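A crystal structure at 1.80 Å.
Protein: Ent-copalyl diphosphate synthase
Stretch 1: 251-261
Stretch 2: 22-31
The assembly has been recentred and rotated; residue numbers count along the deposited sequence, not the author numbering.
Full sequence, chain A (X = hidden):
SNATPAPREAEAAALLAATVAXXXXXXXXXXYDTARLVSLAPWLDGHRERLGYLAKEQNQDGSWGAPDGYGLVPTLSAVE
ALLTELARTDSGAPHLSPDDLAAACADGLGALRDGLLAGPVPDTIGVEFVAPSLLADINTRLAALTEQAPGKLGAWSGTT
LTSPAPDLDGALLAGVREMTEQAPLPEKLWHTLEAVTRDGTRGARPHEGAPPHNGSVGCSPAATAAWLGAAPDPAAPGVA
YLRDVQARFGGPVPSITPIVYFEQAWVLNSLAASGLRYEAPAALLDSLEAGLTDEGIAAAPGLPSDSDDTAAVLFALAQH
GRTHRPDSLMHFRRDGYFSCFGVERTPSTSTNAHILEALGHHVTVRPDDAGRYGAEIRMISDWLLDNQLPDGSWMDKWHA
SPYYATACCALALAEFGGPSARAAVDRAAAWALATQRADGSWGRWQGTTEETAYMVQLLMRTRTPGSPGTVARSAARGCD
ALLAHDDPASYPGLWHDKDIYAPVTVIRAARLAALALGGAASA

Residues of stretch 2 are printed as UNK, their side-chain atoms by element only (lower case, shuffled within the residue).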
# COMPACT_ATOMS: atom_id res chain seq x y z
N GLY A 251 5.17 18.33 -6.24
CA GLY A 251 6.56 17.85 -6.22
C GLY A 251 6.72 16.42 -5.69
O GLY A 251 7.20 15.54 -6.42
N PRO A 252 6.36 16.19 -4.42
CA PRO A 252 6.42 14.83 -3.86
C PRO A 252 5.48 13.86 -4.56
O PRO A 252 4.49 14.30 -5.20
CB PRO A 252 6.03 15.04 -2.39
CG PRO A 252 6.19 16.50 -2.12
CD PRO A 252 5.94 17.19 -3.42
N VAL A 253 5.78 12.56 -4.46
CA VAL A 253 5.04 11.55 -5.20
C VAL A 253 4.77 10.32 -4.31
O VAL A 253 5.55 10.05 -3.39
CB VAL A 253 5.80 11.14 -6.47
CG1 VAL A 253 5.92 12.32 -7.44
CG2 VAL A 253 7.19 10.61 -6.13
N PRO A 254 3.68 9.60 -4.60
CA PRO A 254 3.43 8.31 -3.98
C PRO A 254 4.30 7.22 -4.63
O PRO A 254 4.88 7.45 -5.70
CB PRO A 254 1.98 8.06 -4.33
CG PRO A 254 1.84 8.67 -5.69
CD PRO A 254 2.62 9.95 -5.57
N SER A 255 4.35 6.05 -4.03
CA SER A 255 5.14 4.92 -4.57
C SER A 255 4.35 4.04 -5.55
O SER A 255 4.93 3.19 -6.24
CB SER A 255 5.69 4.08 -3.41
OG SER A 255 4.66 3.35 -2.75
N ILE A 256 3.03 4.22 -5.56
CA ILE A 256 2.14 3.47 -6.43
C ILE A 256 1.04 4.39 -6.90
O ILE A 256 0.38 5.05 -6.08
CB ILE A 256 1.60 2.18 -5.74
CG1 ILE A 256 0.72 1.38 -6.71
CG2 ILE A 256 0.88 2.50 -4.45
CD1 ILE A 256 0.37 -0.00 -6.19
N THR A 257 0.93 4.52 -8.23
CA THR A 257 -0.13 5.31 -8.86
C THR A 257 -0.16 4.98 -10.34
O THR A 257 0.88 4.85 -10.96
CB THR A 257 0.03 6.82 -8.62
OG1 THR A 257 -1.13 7.52 -9.12
CG2 THR A 257 1.32 7.36 -9.26
N PRO A 258 -1.36 4.76 -10.90
CA PRO A 258 -2.68 4.72 -10.30
C PRO A 258 -2.92 3.47 -9.46
O PRO A 258 -2.15 2.49 -9.53
CB PRO A 258 -3.65 4.69 -11.51
CG PRO A 258 -2.83 4.56 -12.72
CD PRO A 258 -1.38 4.46 -12.35
N ILE A 259 -4.01 3.52 -8.71
CA ILE A 259 -4.56 2.38 -7.97
C ILE A 259 -6.06 2.21 -8.27
O ILE A 259 -6.83 1.72 -7.45
CB ILE A 259 -4.36 2.54 -6.45
CG1 ILE A 259 -5.01 3.82 -5.90
CG2 ILE A 259 -2.90 2.45 -6.08
CD1 ILE A 259 -5.27 3.74 -4.42
N VAL A 260 -6.47 2.65 -9.45
CA VAL A 260 -7.90 2.82 -9.79
C VAL A 260 -8.80 1.61 -9.44
O VAL A 260 -9.84 1.79 -8.81
CB VAL A 260 -8.04 3.27 -11.26
CG1 VAL A 260 -7.45 2.28 -12.25
CG2 VAL A 260 -9.49 3.57 -11.60
N TYR A 261 -8.44 0.41 -9.84
CA TYR A 261 -9.33 -0.75 -9.56
C TYR A 261 -9.42 -1.11 -8.09
O TYR A 261 -10.51 -1.38 -7.56
CB TYR A 261 -8.88 -1.94 -10.37
CG TYR A 261 -8.86 -1.76 -11.89
CD1 TYR A 261 -9.85 -1.01 -12.55
CD2 TYR A 261 -7.91 -2.39 -12.68
CE1 TYR A 261 -9.86 -0.89 -13.92
CE2 TYR A 261 -7.91 -2.26 -14.05
CZ TYR A 261 -8.90 -1.53 -14.67
OH TYR A 261 -8.90 -1.41 -16.05
N UNK A 22 -11.91 10.73 -10.51
CA UNK A 22 -10.48 10.49 -10.30
C UNK A 22 -10.04 9.15 -10.92
O UNK A 22 -10.12 8.09 -10.29
c UNK A 22 -10.16 10.54 -8.80
c UNK A 22 -8.67 10.30 -8.50
o UNK A 22 -7.85 10.34 -9.46
o UNK A 22 -8.33 10.09 -7.31
N UNK A 23 -9.59 9.19 -12.17
CA UNK A 23 -9.18 7.96 -12.84
C UNK A 23 -7.84 7.40 -12.35
O UNK A 23 -7.42 6.31 -12.79
c UNK A 23 -9.38 10.38 -13.03
c UNK A 23 -9.09 8.39 -14.30
c UNK A 23 -8.66 9.81 -14.24
N UNK A 24 -7.17 8.13 -11.47
CA UNK A 24 -5.91 7.64 -10.89
C UNK A 24 -6.12 6.88 -9.58
O UNK A 24 -5.35 6.00 -9.24
c UNK A 24 -2.10 8.77 -12.16
c UNK A 24 -4.99 8.80 -10.60
n UNK A 24 -4.45 11.09 -13.51
c UNK A 24 -1.01 8.95 -12.93
c UNK A 24 -2.10 10.65 -14.27
c UNK A 24 -3.22 10.47 -13.47
c UNK A 24 -3.25 9.52 -12.42
c UNK A 24 -4.53 9.61 -11.79
c UNK A 24 -0.99 9.90 -13.98
c UNK A 24 -5.24 10.56 -12.49
N UNK A 25 -7.11 7.30 -8.80
CA UNK A 25 -7.17 6.94 -7.40
C UNK A 25 -6.22 7.84 -6.63
O UNK A 25 -5.32 8.45 -7.23
N UNK A 26 -6.42 7.96 -5.33
CA UNK A 26 -5.61 8.87 -4.51
C UNK A 26 -4.73 8.11 -3.53
O UNK A 26 -5.21 7.40 -2.62
c UNK A 26 -6.49 9.90 -3.77
c UNK A 26 -6.81 11.80 -2.16
c UNK A 26 -4.70 11.67 -3.53
c UNK A 26 -5.78 10.86 -2.82
N UNK A 27 -3.42 8.25 -3.74
CA UNK A 27 -2.39 7.76 -2.83
C UNK A 27 -1.55 8.94 -2.44
O UNK A 27 -1.02 9.63 -3.33
c UNK A 27 -0.42 6.21 -2.44
c UNK A 27 -1.51 6.63 -3.44
c UNK A 27 -2.35 5.40 -3.80
N UNK A 28 -1.40 9.18 -1.13
CA UNK A 28 -0.61 10.33 -0.66
C UNK A 28 0.86 10.11 -0.96
O UNK A 28 1.32 8.97 -1.02
c UNK A 28 -0.80 10.52 0.84
N UNK A 29 1.61 11.21 -1.14
CA UNK A 29 3.06 11.01 -1.30
C UNK A 29 3.69 10.37 -0.10
O UNK A 29 3.16 10.42 1.02
c UNK A 29 1.19 12.60 -1.37
c UNK A 29 3.61 12.44 -1.47
c UNK A 29 2.44 13.30 -1.83
N UNK A 30 4.82 9.71 -0.33
CA UNK A 30 5.67 9.29 0.76
C UNK A 30 7.12 9.52 0.41
O UNK A 30 7.47 9.96 -0.70
o UNK A 30 5.75 6.95 0.11
c UNK A 30 5.42 7.83 1.16
N UNK A 31 7.98 9.25 1.39
CA UNK A 31 9.40 9.56 1.24
C UNK A 31 10.07 8.70 0.18
O UNK A 31 10.86 9.20 -0.61
c UNK A 31 11.60 9.37 2.47
c UNK A 31 10.09 9.37 2.61
c UNK A 31 9.61 10.44 3.59
O HOH W 1 -2.93 6.83 -7.27
O HOH W 2 3.28 6.36 -1.26
O HOH W 3 6.83 7.48 -2.28

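Position 22 carries two carbons, the second bearing two oxygens, with no side-chain atom within 7 Å of stretch 1. An amide would have the same shape, but both terminal atoms are oxygen, so this is D22. The backbone N of position 24 donates to D22 OD1 (3.1 Å, 144°).

At position 23 three carbons close a ring onto the backbone N, which defines P23. Its CA-to-CB bond points away, and it meets stretch 1 through its carbonyl: P23 O lies 3.5 Å from V260 CB.

Position 24 has one carbon followed by fused five- and six-membered rings holding eight carbons and one nitrogen, an indole that meets T257 and P258; hence W24. T257 OG1 sits at the ring edge, near its plane, 3.4 Å from W24 CE3, and P258 CG is 4.3 Å from the same atom. The backbone adds I259 N to W24 O, a hydrogen bond of 2.9 Å at 157°.

Position 25 has no side-chain atoms, so it is G25. Its phi/psi of 79/160 would jam a CB against the preceding carbonyl O, and an ideal CB would stand 2.8 Å from I259 CG1, a clash.

Position 26 shows four carbons forked at the second, which gives L26; its CA-to-CB bond points away from stretch 1.

Position 27 has one carbon carrying two more; its CA-to-CB bond points toward stretch 1, and the side chain meets P254, I256 and I259. This is V27. V27 CG2 lies 3.4 Å from I259 CD1, while V27 CG1 is 3.6 Å from P254 CB.

Position 28 has a single carbon, its CA-to-CB bond pointing away: A28. Its carbonyl, A28 O, is 3.5 Å from P254 CB.

At position 29 three carbons again close onto N, and the ring meets P252, giving P29. P29 CB packs 3.7 Å from P252 CB.

Position 30 has one carbon, then one oxygen, so it is S30. S30 N donates to V253 O at 3.2 Å and 153°. A water donates to S30 OG (2.9 Å) and accepts from S255 N (3.0 Å), bridging the stretches.

Position 31 has one carbon carrying two carbons, V31; its CA-to-CB bond points away and it makes no contact.

The contact works by fastening two largely irregular segments at separate points. The two direct backbone hydrogen bonds tie the stretches near the two ends of the contact, and V27 fills the space between P254 and I259. P258 CB approaches W24 O to 3.1 Å. Water 1 joins G25 O (2.9 Å) to T257 OG1 (2.7 Å). Between the stretches 648 Å² is buried, both sides summed.

Stretch 2 22-31: DPWGLVAPSV
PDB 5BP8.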